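Local coordinates for De novo designed protein CA01 (Synthetic construct, PDB 5E6G) that has no known natural function, being a computationally designed all-helical protein, folded as a single chain and built by strategies inspired by evolution, at residues L34-K39 with T120-A125; E42-I47 with D58-A63; E101-K106 with R126-Y131; V111-L114 with K118-G121. All coordinates share one frame; numbering follows the deposited sequence.

Five helices make up the chain, and the last of them, helix 121-130, takes part in two of the four contacts and begins in a third. Contact 1 sets its N-terminal half against helix 24-50, while contact 3, with its centre about 12 Å away, sets the following residues against helix 97-115. They meet where Leu34 packs on Val129 and Ile37 on Phe130. Contact 4 forms the turn leading into helix 121-130 and shares Thr120 and Gly121 with contact 1; Phe124 packs on Leu114 between them. Contact 2 joins helices 24-50 and 54-75, its centre about 25 Å from that of contact 4, across the chain's centre. Tyr60 touches Phe130, tying contact 2 to contact 3.

Contact 1 (L34-K39 with T120-A125); sequences LEKILK and TGEEFA
Ala125, on the short last helix 121-130 of this five-helix fold, packs against Leu34 and Ile37 of the long first helix 24-50 in a buried helix-helix crossing. The two segments cross at -41° with their axes 10.4 Å apart, and Ala125 supplies the small side chain at the closest backbone approach, opposite Leu34. Its CB meets the tip of Ile37, CD1, at 3.7 Å, and more loosely Leu34 CG at 4.2 Å. Ile37 has CG1 anti to its carbonyl carbon (chi1 -75°) and is extended at chi2, which together carry CD1 across to the alanine methyl. Beyond the pair, Leu34 continues onto Ala67 of helix 54-75 and Val129, joining the crossing to the core. At the margin, Lys36 and the extended Glu122 cross at about a right angle. Lys36 CE lies 3.4 Å from Glu122 OE2, but NZ is farther from that oxygen, at 3.9 Å, so the salt bridge is long. NZ instead hydrogen-bonds to Ala33 O, and Arg126, a weak ionic neighbour of the carboxylate, brings NH2 close to Lys36 NZ, so the two cations probably share Glu122. The start of helix 121-130 is fixed by a capping box. Glu123 N donates almost straight to Thr120 OG1, and in return Thr120 N donates to Glu123 OE1 at 2.9 Å, approaching on the anti side and tilted out of the carboxylate plane.

Contact 2 (E42-I47 with D58-A63); sequences ENEIEI and DRYRIA
The Tyr60 ring carries Glu44 CB over one face, 3.5 Å above its centre and only 5° off the ring normal, a well-centred CH-pi contact. The Glu44 chain bends at chi2, laying CG over the CZ side of the ring, with the carboxylate and ring planes 28° apart and OE1 3.8 Å from Tyr60 OH. The other flat group, the Arg61 guanidinium, is approached obliquely by Ile45 CG2. Ile45 packs beside the tyrosine: CG1 rests on Tyr60 CB at 3.7 Å, while CD1 touches Arg61 CG at the same distance. These side chains join helices 24-50 and 54-75 as an antiparallel pair of successive helices, at 161° and with axes 8.9 Å apart. With an alanine at Tyr60, the Glu44 methylene would probably lose its aromatic platform, and Phe130 and Leu41 a packing partner. Arg61 NE forms a salt bridge with Glu57 of its own helix, so its charge is probably balanced within helix 54-75. The chemistry across this surface contact is therefore mainly carbon packing: Glu44 offers its methylenes and Arg61 its CG, the guanidinium lies obliquely by Ile45 CG2, and no ionic pair joins the two segments.

Contact 3 (E101-K106 with R126-Y131); sequences ELFRAK and RQLVFY
Phe103 and Leu128, and likewise Lys106 and Tyr131, meet with CG anti to the backbone N in all four residues, each chi1 close to 180°. In the first pair this brings CE1 and CZ of Phe103 against the branch point of Leu128, with CE1 3.5 Å from CG. Leu128 CD1 sits over one face of the ring, displaced toward its rim, 4.0 Å from the centroid. The backbone joins in, as Leu128 O lies 3.5 Å from Phe103 CD1. Helices 97-115 and 121-130 of the five-helix fold pack together here, and the Phe103 ring extends to Ala66 of helix 54-75 and Leu91 of helix 80-93. Toward the surface, Lys106 bends at chi2 and runs over one face of the Tyr131 ring, the two side chains crossing at about a right angle. Its CD stands 4.1 Å from the centroid, and NZ makes a cation-pi contact at 4.5 Å, 25° off the ring normal. Cut back to a serine, Lys106 would probably leave that face of Tyr131 without its covering chain and cation. Lys106 NZ also comes within 4.0 Å of Gln127 OE1, too far for a hydrogen bond.

Contact 4 (V111-L114 with K118-G121); sequences VKRL and KVTG
Arg113 O, near the C-terminal end of helix 97-115, takes a 2.8 Å hydrogen bond from Lys118 N, with a C=O...N angle of 169°, and a weak second one from Val119 N. Lys118 N thus reaches back five residues, a 6-to-1 bond of the kind found in a Schellman motif, though this bond alone does not establish one; the chain leaves the helix here and turns toward helix 121-130. Arg113 bends at chi3 (58°) and its guanidinium turns across Lys118 and Val119. Lys118 CB stands over one face, 3.7 Å above the plane and offset toward the rim, while NH1 rests against Lys118 CD. The other terminal nitrogen, NH2, reaches Val119 CG1 at 3.5 Å; it is also close to Lys118 O, but at a poor angle for bonding. Val119 is wedged between Arg113 and Leu114, its second methyl, CG2, pressing on Leu114 CA at 3.6 Å. Leu114 CD1 lies 3.6 Å from Val119 O and 4.0 Å from Val119 CG2, and the leucine goes on to Phe124, Met26 and Ile30. Lys118 NZ has a weak, long ion pair with Glu116. The turn thus combines two backbone bonds to Arg113 O, one weak, with hydrocarbon packing: Arg113 meets carbon of Lys118 and Val119, and the nearby like charge of Lys118 may be partly offset by Glu116.

Contact 1 (L34-K39 with T120-A125)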
loop_
_atom_site.group_PDB
_atom_site.type_symbol
_atom_site.label_atom_id
_atom_site.label_comp_id
_atom_site.label_asym_id
_atom_site.label_seq_id
_atom_site.Cartn_x
_atom_site.Cartn_y
_atom_site.Cartn_z
ATOM N N LEU A 34 -0.058 7.487 -3.777
ATOM C CA LEU A 34 -0.928 6.320 -3.879
ATOM C C LEU A 34 -1.833 6.397 -5.107
ATOM O O LEU A 34 -2.213 5.367 -5.666
ATOM C CB LEU A 34 -1.772 6.177 -2.612
ATOM C CG LEU A 34 -1.019 5.677 -1.376
ATOM C CD1 LEU A 34 -1.804 5.989 -0.113
ATOM C CD2 LEU A 34 -0.739 4.181 -1.481
ATOM N N GLU A 35 -2.176 7.612 -5.523
ATOM C CA GLU A 35 -3.024 7.800 -6.699
ATOM C C GLU A 35 -2.360 7.255 -7.959
ATOM O O GLU A 35 -2.977 6.510 -8.719
ATOM C CB GLU A 35 -3.363 9.279 -6.897
ATOM C CG GLU A 35 -4.658 9.715 -6.235
ATOM C CD GLU A 35 -5.098 11.097 -6.677
ATOM O OE1 GLU A 35 -5.776 11.201 -7.721
ATOM O OE2 GLU A 35 -4.763 12.080 -5.981
ATOM N N LYS A 36 -1.103 7.631 -8.178
ATOM C CA LYS A 36 -0.380 7.190 -9.366
ATOM C C LYS A 36 -0.044 5.704 -9.260
ATOM O O LYS A 36 -0.064 4.987 -10.258
ATOM C CB LYS A 36 0.891 8.026 -9.569
ATOM C CG LYS A 36 2.073 7.622 -8.705
ATOM C CD LYS A 36 2.917 8.825 -8.317
ATOM C CE LYS A 36 4.184 8.408 -7.583
ATOM N NZ LYS A 36 3.961 7.262 -6.655
ATOM N N ILE A 37 0.248 5.247 -8.044
ATOM C CA ILE A 37 0.542 3.839 -7.789
ATOM C C ILE A 37 -0.633 2.955 -8.196
ATOM O O ILE A 37 -0.448 1.917 -8.831
ATOM C CB ILE A 37 0.881 3.597 -6.297
ATOM C CG1 ILE A 37 2.290 4.102 -5.989
ATOM C CG2 ILE A 37 0.790 2.112 -5.943
ATOM C CD1 ILE A 37 2.620 4.168 -4.504
ATOM N N LEU A 38 -1.839 3.368 -7.816
ATOM C CA LEU A 38 -3.049 2.639 -8.177
ATOM C C LEU A 38 -3.206 2.577 -9.691
ATOM O O LEU A 38 -3.688 1.586 -10.235
ATOM C CB LEU A 38 -4.279 3.295 -7.550
ATOM C CG LEU A 38 -4.495 3.029 -6.059
ATOM C CD1 LEU A 38 -5.345 4.126 -5.438
ATOM C CD2 LEU A 38 -5.139 1.665 -5.850
ATOM N N LYS A 39 -2.795 3.648 -10.362
ATOM C CA LYS A 39 -2.866 3.721 -11.816
ATOM C C LYS A 39 -1.846 2.769 -12.429
ATOM O O LYS A 39 -2.142 2.054 -13.386
ATOM C CB LYS A 39 -2.616 5.153 -12.291
ATOM C CG LYS A 39 -3.507 5.599 -13.440
ATOM C CD LYS A 39 -3.471 7.110 -13.611
ATOM C CE LYS A 39 -4.323 7.821 -12.566
ATOM N NZ LYS A 39 -5.779 7.594 -12.784
ATOM N N THR A 120 10.754 9.740 1.943
ATOM C CA THR A 120 9.741 10.705 1.529
ATOM C C THR A 120 8.365 10.054 1.514
ATOM O O THR A 120 8.242 8.839 1.668
ATOM C CB THR A 120 10.034 11.277 0.129
ATOM O OG1 THR A 120 10.045 10.215 -0.832
ATOM C CG2 THR A 120 11.373 11.996 0.111
ATOM N N GLY A 121 7.335 10.871 1.324
ATOM C CA GLY A 121 5.974 10.377 1.239
ATOM C C GLY A 121 5.813 9.399 0.093
ATOM O O GLY A 121 5.095 8.405 0.211
ATOM N N GLU A 122 6.489 9.679 -1.018
ATOM C CA GLU A 122 6.440 8.808 -2.185
ATOM C C GLU A 122 7.104 7.470 -1.886
ATOM O O GLU A 122 6.543 6.416 -2.177
ATOM C CB GLU A 122 7.115 9.471 -3.386
ATOM C CG GLU A 122 6.990 8.672 -4.676
ATOM C CD GLU A 122 7.598 9.384 -5.868
ATOM O OE1 GLU A 122 8.140 10.496 -5.688
ATOM O OE2 GLU A 122 7.533 8.832 -6.986
ATOM N N GLU A 123 8.303 7.521 -1.308
ATOM C CA GLU A 123 9.022 6.314 -0.906
ATOM C C GLU A 123 8.188 5.475 0.052
ATOM O O GLU A 123 8.094 4.256 -0.092
ATOM C CB GLU A 123 10.353 6.672 -0.244
ATOM C CG GLU A 123 11.410 7.205 -1.194
ATOM C CD GLU A 123 12.697 7.574 -0.479
ATOM O OE1 GLU A 123 12.746 8.655 0.145
ATOM O OE2 GLU A 123 13.659 6.778 -0.534
ATOM N N PHE A 124 7.594 6.143 1.036
ATOM C CA PHE A 124 6.719 5.493 2.003
ATOM C C PHE A 124 5.602 4.739 1.292
ATOM O O PHE A 124 5.361 3.565 1.566
ATOM C CB PHE A 124 6.130 6.527 2.968
ATOM C CG PHE A 124 5.193 5.944 3.988
ATOM C CD1 PHE A 124 3.853 5.760 3.692
ATOM C CD2 PHE A 124 5.650 5.589 5.246
ATOM C CE1 PHE A 124 2.990 5.224 4.629
ATOM C CE2 PHE A 124 4.791 5.053 6.188
ATOM C CZ PHE A 124 3.459 4.872 5.879
ATOM N N ALA A 125 4.928 5.421 0.374
ATOM C CA ALA A 125 3.804 4.835 -0.344
ATOM C C ALA A 125 4.229 3.617 -1.160
ATOM O O ALA A 125 3.584 2.573 -1.106
ATOM C CB ALA A 125 3.158 5.875 -1.248
#

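Contact 2 (E42-I47 with D58-A63)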
loop_
_atom_site.group_PDB
_atom_site.type_symbol
_atom_site.label_atom_id
_atom_site.label_comp_id
_atom_site.label_asym_id
_atom_site.label_seq_id
_atom_site.Cartn_x
_atom_site.Cartn_y
_atom_site.Cartn_z
ATOM N N GLU A 42 -2.990 -0.811 -12.017
ATOM C CA GLU A 42 -4.016 -1.153 -13.000
ATOM C C GLU A 42 -3.378 -1.709 -14.267
ATOM O O GLU A 42 -3.845 -2.701 -14.827
ATOM C CB GLU A 42 -4.875 0.066 -13.348
ATOM C CG GLU A 42 -6.021 0.328 -12.385
ATOM C CD GLU A 42 -7.005 1.354 -12.918
ATOM O OE1 GLU A 42 -7.526 1.158 -14.037
ATOM O OE2 GLU A 42 -7.253 2.360 -12.218
ATOM N N ASN A 43 -2.306 -1.061 -14.713
ATOM C CA ASN A 43 -1.597 -1.495 -15.908
ATOM C C ASN A 43 -0.930 -2.850 -15.689
ATOM O O ASN A 43 -1.049 -3.747 -16.521
ATOM C CB ASN A 43 -0.554 -0.455 -16.317
ATOM C CG ASN A 43 -0.134 -0.590 -17.772
ATOM O OD1 ASN A 43 -0.963 -0.821 -18.652
ATOM N ND2 ASN A 43 1.160 -0.451 -18.029
ATOM N N GLU A 44 -0.236 -2.993 -14.561
ATOM C CA GLU A 44 0.437 -4.244 -14.225
ATOM C C GLU A 44 -0.555 -5.401 -14.178
ATOM O O GLU A 44 -0.216 -6.536 -14.512
ATOM C CB GLU A 44 1.161 -4.125 -12.882
ATOM C CG GLU A 44 2.255 -3.066 -12.842
ATOM C CD GLU A 44 3.432 -3.387 -13.750
ATOM O OE1 GLU A 44 3.552 -4.547 -14.196
ATOM O OE2 GLU A 44 4.237 -2.471 -14.017
ATOM N N ILE A 45 -1.781 -5.107 -13.756
ATOM C CA ILE A 45 -2.837 -6.111 -13.716
ATOM C C ILE A 45 -3.271 -6.467 -15.137
ATOM O O ILE A 45 -3.487 -7.637 -15.452
ATOM C CB ILE A 45 -4.050 -5.616 -12.889
ATOM C CG1 ILE A 45 -3.700 -5.623 -11.399
ATOM C CG2 ILE A 45 -5.277 -6.497 -13.124
ATOM C CD1 ILE A 45 -4.702 -4.899 -10.514
ATOM N N GLU A 46 -3.393 -5.454 -15.992
ATOM C CA GLU A 46 -3.742 -5.670 -17.393
ATOM C C GLU A 46 -2.687 -6.526 -18.086
ATOM O O GLU A 46 -3.011 -7.528 -18.722
ATOM C CB GLU A 46 -3.894 -4.333 -18.125
ATOM C CG GLU A 46 -5.172 -3.580 -17.797
ATOM C CD GLU A 46 -5.188 -2.180 -18.384
ATOM O OE1 GLU A 46 -5.978 -1.340 -17.900
ATOM O OE2 GLU A 46 -4.412 -1.919 -19.328
ATOM N N ILE A 47 -1.427 -6.120 -17.953
ATOM C CA ILE A 47 -0.310 -6.830 -18.568
ATOM C C ILE A 47 -0.248 -8.277 -18.088
ATOM O O ILE A 47 -0.080 -9.198 -18.889
ATOM C CB ILE A 47 1.034 -6.132 -18.259
ATOM C CG1 ILE A 47 1.053 -4.732 -18.876
ATOM C CG2 ILE A 47 2.211 -6.959 -18.787
ATOM C CD1 ILE A 47 2.286 -3.907 -18.534
ATOM N N ASP A 58 -2.934 -11.712 -9.478
ATOM C CA ASP A 58 -3.518 -11.737 -8.143
ATOM C C ASP A 58 -2.715 -10.887 -7.165
ATOM O O ASP A 58 -3.281 -10.104 -6.402
ATOM C CB ASP A 58 -3.609 -13.175 -7.625
ATOM C CG ASP A 58 -4.581 -14.022 -8.422
ATOM O OD1 ASP A 58 -5.392 -13.450 -9.182
ATOM O OD2 ASP A 58 -4.540 -15.262 -8.282
ATOM N N ARG A 59 -1.396 -11.043 -7.198
ATOM C CA ARG A 59 -0.513 -10.297 -6.312
ATOM C C ARG A 59 -0.689 -8.792 -6.496
ATOM O O ARG A 59 -0.762 -8.045 -5.518
ATOM C CB ARG A 59 0.943 -10.697 -6.558
ATOM C CG ARG A 59 1.299 -12.078 -6.023
ATOM C CD ARG A 59 2.622 -12.569 -6.592
ATOM N NE ARG A 59 3.698 -11.609 -6.365
ATOM C CZ ARG A 59 4.812 -11.540 -7.087
ATOM N NH1 ARG A 59 5.011 -12.371 -8.103
ATOM N NH2 ARG A 59 5.729 -10.627 -6.798
ATOM N N TYR A 60 -0.769 -8.348 -7.746
ATOM C CA TYR A 60 -0.963 -6.929 -8.032
ATOM C C TYR A 60 -2.374 -6.474 -7.657
ATOM O O TYR A 60 -2.590 -5.310 -7.319
ATOM C CB TYR A 60 -0.698 -6.632 -9.509
ATOM C CG TYR A 60 0.758 -6.385 -9.840
ATOM C CD1 TYR A 60 1.466 -5.368 -9.219
ATOM C CD2 TYR A 60 1.419 -7.158 -10.787
ATOM C CE1 TYR A 60 2.793 -5.131 -9.517
ATOM C CE2 TYR A 60 2.754 -6.927 -11.096
ATOM C CZ TYR A 60 3.431 -5.910 -10.456
ATOM O OH TYR A 60 4.750 -5.663 -10.750
ATOM N N ARG A 61 -3.330 -7.394 -7.718
ATOM C CA ARG A 61 -4.702 -7.090 -7.332
ATOM C C ARG A 61 -4.809 -6.861 -5.824
ATOM O O ARG A 61 -5.523 -5.966 -5.379
ATOM C CB ARG A 61 -5.639 -8.217 -7.774
ATOM C CG ARG A 61 -5.988 -8.164 -9.256
ATOM C CD ARG A 61 -6.815 -9.358 -9.699
ATOM N NE ARG A 61 -7.268 -9.210 -11.082
ATOM C CZ ARG A 61 -8.452 -8.722 -11.444
ATOM N NH1 ARG A 61 -9.333 -8.335 -10.531
ATOM N NH2 ARG A 61 -8.760 -8.625 -12.730
ATOM N N ILE A 62 -4.095 -7.664 -5.042
ATOM C CA ILE A 62 -4.069 -7.489 -3.591
ATOM C C ILE A 62 -3.394 -6.168 -3.232
ATOM O O ILE A 62 -3.873 -5.432 -2.368
ATOM C CB ILE A 62 -3.339 -8.651 -2.888
ATOM C CG1 ILE A 62 -4.099 -9.959 -3.113
ATOM C CG2 ILE A 62 -3.204 -8.377 -1.386
ATOM C CD1 ILE A 62 -3.358 -11.198 -2.645
ATOM N N ALA A 63 -2.282 -5.874 -3.900
ATOM C CA ALA A 63 -1.559 -4.624 -3.683
ATOM C C ALA A 63 -2.432 -3.421 -4.026
ATOM O O ALA A 63 -2.296 -2.350 -3.431
ATOM C CB ALA A 63 -0.280 -4.604 -4.511
#

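Contact 3 (E101-K106 with R126-Y131)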
loop_
_atom_site.group_PDB
_atom_site.type_symbol
_atom_site.label_atom_id
_atom_site.label_comp_id
_atom_site.label_asym_id
_atom_site.label_seq_id
_atom_site.Cartn_x
_atom_site.Cartn_y
_atom_site.Cartn_z
ATOM N N GLU A 101 0.172 -9.183 7.109
ATOM C CA GLU A 101 1.188 -9.131 8.155
ATOM C C GLU A 101 2.491 -8.525 7.643
ATOM O O GLU A 101 3.161 -7.787 8.367
ATOM C CB GLU A 101 1.449 -10.526 8.729
ATOM C CG GLU A 101 0.322 -11.060 9.610
ATOM C CD GLU A 101 -0.130 -10.064 10.666
ATOM O OE1 GLU A 101 0.735 -9.522 11.387
ATOM O OE2 GLU A 101 -1.352 -9.815 10.764
ATOM N N LEU A 102 2.850 -8.835 6.400
ATOM C CA LEU A 102 4.012 -8.218 5.772
ATOM C C LEU A 102 3.776 -6.722 5.623
ATOM O O LEU A 102 4.666 -5.907 5.874
ATOM C CB LEU A 102 4.294 -8.845 4.406
ATOM C CG LEU A 102 4.882 -10.256 4.392
ATOM C CD1 LEU A 102 4.964 -10.771 2.963
ATOM C CD2 LEU A 102 6.252 -10.283 5.049
ATOM N N PHE A 103 2.562 -6.379 5.206
ATOM C CA PHE A 103 2.139 -4.992 5.081
ATOM C C PHE A 103 2.250 -4.284 6.433
ATOM O O PHE A 103 2.761 -3.170 6.520
ATOM C CB PHE A 103 0.703 -4.936 4.547
ATOM C CG PHE A 103 0.172 -3.545 4.340
ATOM C CD1 PHE A 103 0.324 -2.904 3.121
ATOM C CD2 PHE A 103 -0.501 -2.887 5.358
ATOM C CE1 PHE A 103 -0.174 -1.629 2.925
ATOM C CE2 PHE A 103 -1.001 -1.613 5.167
ATOM C CZ PHE A 103 -0.836 -0.982 3.949
ATOM N N ARG A 104 1.788 -4.952 7.487
ATOM C CA ARG A 104 1.786 -4.368 8.826
ATOM C C ARG A 104 3.200 -4.150 9.357
ATOM O O ARG A 104 3.534 -3.063 9.830
ATOM C CB ARG A 104 1.012 -5.261 9.798
ATOM C CG ARG A 104 0.735 -4.605 11.145
ATOM C CD ARG A 104 0.408 -5.633 12.216
ATOM N NE ARG A 104 -0.772 -6.427 11.884
ATOM C CZ ARG A 104 -2.025 -6.038 12.101
ATOM N NH1 ARG A 104 -2.278 -4.853 12.643
ATOM N NH2 ARG A 104 -3.032 -6.834 11.768
ATOM N N ALA A 105 4.022 -5.192 9.286
ATOM C CA ALA A 105 5.380 -5.139 9.817
ATOM C C ALA A 105 6.219 -4.105 9.073
ATOM O O ALA A 105 6.954 -3.331 9.688
ATOM C CB ALA A 105 6.032 -6.510 9.736
ATOM N N LYS A 106 6.105 -4.093 7.749
ATOM C CA LYS A 106 6.829 -3.126 6.933
ATOM C C LYS A 106 6.315 -1.712 7.182
ATOM O O LYS A 106 7.095 -0.760 7.253
ATOM C CB LYS A 106 6.705 -3.475 5.449
ATOM C CG LYS A 106 7.473 -2.542 4.519
ATOM C CD LYS A 106 8.965 -2.552 4.818
ATOM C CE LYS A 106 9.741 -1.738 3.795
ATOM N NZ LYS A 106 11.214 -1.877 3.969
ATOM N N ARG A 126 5.318 3.753 -1.910
ATOM C CA ARG A 126 5.773 2.683 -2.793
ATOM C C ARG A 126 6.206 1.446 -2.015
ATOM O O ARG A 126 5.750 0.339 -2.294
ATOM C CB ARG A 126 6.923 3.172 -3.673
ATOM C CG ARG A 126 6.503 4.225 -4.676
ATOM C CD ARG A 126 7.474 4.329 -5.834
ATOM N NE ARG A 126 6.943 5.194 -6.885
ATOM C CZ ARG A 126 6.041 4.813 -7.784
ATOM N NH1 ARG A 126 5.559 3.575 -7.768
ATOM N NH2 ARG A 126 5.617 5.669 -8.701
ATOM N N GLN A 127 7.081 1.639 -1.036
ATOM C CA GLN A 127 7.601 0.524 -0.254
ATOM C C GLN A 127 6.511 -0.148 0.579
ATOM O O GLN A 127 6.560 -1.355 0.818
ATOM C CB GLN A 127 8.737 1.003 0.650
ATOM C CG GLN A 127 9.990 1.380 -0.125
ATOM C CD GLN A 127 11.092 1.918 0.760
ATOM O OE1 GLN A 127 11.243 1.502 1.908
ATOM N NE2 GLN A 127 11.868 2.856 0.230
ATOM N N LEU A 128 5.530 0.634 1.016
ATOM C CA LEU A 128 4.424 0.103 1.805
ATOM C C LEU A 128 3.599 -0.879 0.979
ATOM O O LEU A 128 3.237 -1.956 1.451
ATOM C CB LEU A 128 3.539 1.243 2.319
ATOM C CG LEU A 128 2.313 0.853 3.148
ATOM C CD1 LEU A 128 2.733 0.285 4.495
ATOM C CD2 LEU A 128 1.388 2.047 3.328
ATOM N N VAL A 129 3.321 -0.505 -0.265
ATOM C CA VAL A 129 2.459 -1.297 -1.131
ATOM C C VAL A 129 3.212 -2.450 -1.799
ATOM O O VAL A 129 2.689 -3.561 -1.901
ATOM C CB VAL A 129 1.812 -0.404 -2.220
ATOM C CG1 VAL A 129 1.024 -1.238 -3.228
ATOM C CG2 VAL A 129 0.909 0.632 -1.579
ATOM N N PHE A 130 4.438 -2.190 -2.243
ATOM C CA PHE A 130 5.149 -3.137 -3.102
ATOM C C PHE A 130 6.000 -4.158 -2.352
ATOM O O PHE A 130 6.206 -5.266 -2.847
ATOM C CB PHE A 130 6.031 -2.378 -4.096
ATOM C CG PHE A 130 5.264 -1.775 -5.241
ATOM C CD1 PHE A 130 4.917 -2.547 -6.336
ATOM C CD2 PHE A 130 4.888 -0.443 -5.220
ATOM C CE1 PHE A 130 4.211 -2.001 -7.389
ATOM C CE2 PHE A 130 4.183 0.109 -6.271
ATOM C CZ PHE A 130 3.844 -0.671 -7.356
ATOM N N TYR A 131 6.498 -3.802 -1.170
ATOM C CA TYR A 131 7.338 -4.728 -0.406
ATOM C C TYR A 131 6.573 -5.999 -0.025
ATOM O O TYR A 131 7.110 -7.101 -0.153
ATOM C CB TYR A 131 7.902 -4.050 0.852
ATOM C CG TYR A 131 8.765 -4.965 1.691
ATOM C CD1 TYR A 131 10.138 -5.027 1.492
ATOM C CD2 TYR A 131 8.209 -5.772 2.675
ATOM C CE1 TYR A 131 10.932 -5.863 2.250
ATOM C CE2 TYR A 131 8.994 -6.612 3.438
ATOM C CZ TYR A 131 10.355 -6.654 3.223
ATOM O OH TYR A 131 11.140 -7.490 3.983
#

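Contact 4 (V111-L114 with K118-G121)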
loop_
_atom_site.group_PDB
_atom_site.type_symbol
_atom_site.label_atom_id
_atom_site.label_comp_id
_atom_site.label_asym_id
_atom_site.label_seq_id
_atom_site.Cartn_x
_atom_site.Cartn_y
_atom_site.Cartn_z
ATOM N N VAL A 111 6.925 3.808 9.042
ATOM C CA VAL A 111 6.493 4.927 9.874
ATOM C C VAL A 111 7.688 5.496 10.630
ATOM O O VAL A 111 7.901 6.710 10.654
ATOM C CB VAL A 111 5.389 4.499 10.872
ATOM C CG1 VAL A 111 5.221 5.530 11.992
ATOM C CG2 VAL A 111 4.070 4.290 10.144
ATOM N N LYS A 112 8.458 4.604 11.248
ATOM C CA LYS A 112 9.692 4.970 11.933
ATOM C C LYS A 112 10.617 5.778 11.034
ATOM O O LYS A 112 11.095 6.845 11.414
ATOM C CB LYS A 112 10.420 3.715 12.409
ATOM C CG LYS A 112 9.893 3.116 13.702
ATOM C CD LYS A 112 10.062 1.595 13.734
ATOM C CE LYS A 112 11.431 1.139 13.227
ATOM N NZ LYS A 112 11.594 -0.340 13.320
ATOM N N ARG A 113 10.866 5.259 9.838
ATOM C CA ARG A 113 11.788 5.893 8.905
ATOM C C ARG A 113 11.192 7.162 8.309
ATOM O O ARG A 113 11.918 8.058 7.879
ATOM C CB ARG A 113 12.171 4.914 7.795
ATOM C CG ARG A 113 13.241 3.921 8.219
ATOM C CD ARG A 113 13.514 2.883 7.144
ATOM N NE ARG A 113 13.936 3.485 5.883
ATOM C CZ ARG A 113 15.150 3.977 5.652
ATOM N NH1 ARG A 113 16.077 3.952 6.602
ATOM N NH2 ARG A 113 15.438 4.502 4.470
ATOM N N LEU A 114 9.866 7.238 8.293
ATOM C CA LEU A 114 9.179 8.404 7.759
ATOM C C LEU A 114 9.305 9.599 8.697
ATOM O O LEU A 114 9.605 10.712 8.265
ATOM C CB LEU A 114 7.702 8.087 7.518
ATOM C CG LEU A 114 6.876 9.237 6.938
ATOM C CD1 LEU A 114 7.328 9.530 5.523
ATOM C CD2 LEU A 114 5.388 8.919 6.979
ATOM N N LYS A 118 13.961 9.724 7.033
ATOM C CA LYS A 118 14.813 8.891 6.183
ATOM C C LYS A 118 14.129 8.449 4.887
ATOM O O LYS A 118 14.764 7.830 4.032
ATOM C CB LYS A 118 15.282 7.663 6.961
ATOM C CG LYS A 118 16.363 7.963 7.983
ATOM C CD LYS A 118 16.545 6.805 8.936
ATOM C CE LYS A 118 17.827 6.945 9.732
ATOM N NZ LYS A 118 17.966 5.847 10.723
ATOM N N VAL A 119 12.843 8.761 4.745
ATOM C CA VAL A 119 12.118 8.489 3.502
ATOM C C VAL A 119 11.091 9.576 3.218
ATOM O O VAL A 119 10.613 10.245 4.135
ATOM C CB VAL A 119 11.389 7.124 3.533
ATOM C CG1 VAL A 119 12.388 5.980 3.629
ATOM C CG2 VAL A 119 10.388 7.068 4.683
ATOM N N THR A 120 10.754 9.740 1.943
ATOM C CA THR A 120 9.741 10.705 1.529
ATOM C C THR A 120 8.365 10.054 1.514
ATOM O O THR A 120 8.242 8.839 1.668
ATOM C CB THR A 120 10.034 11.277 0.129
ATOM O OG1 THR A 120 10.045 10.215 -0.832
ATOM C CG2 THR A 120 11.373 11.996 0.111
ATOM N N GLY A 121 7.335 10.871 1.324
ATOM C CA GLY A 121 5.974 10.377 1.239
ATOM C C GLY A 121 5.813 9.399 0.093
ATOM O O GLY A 121 5.095 8.405 0.211
#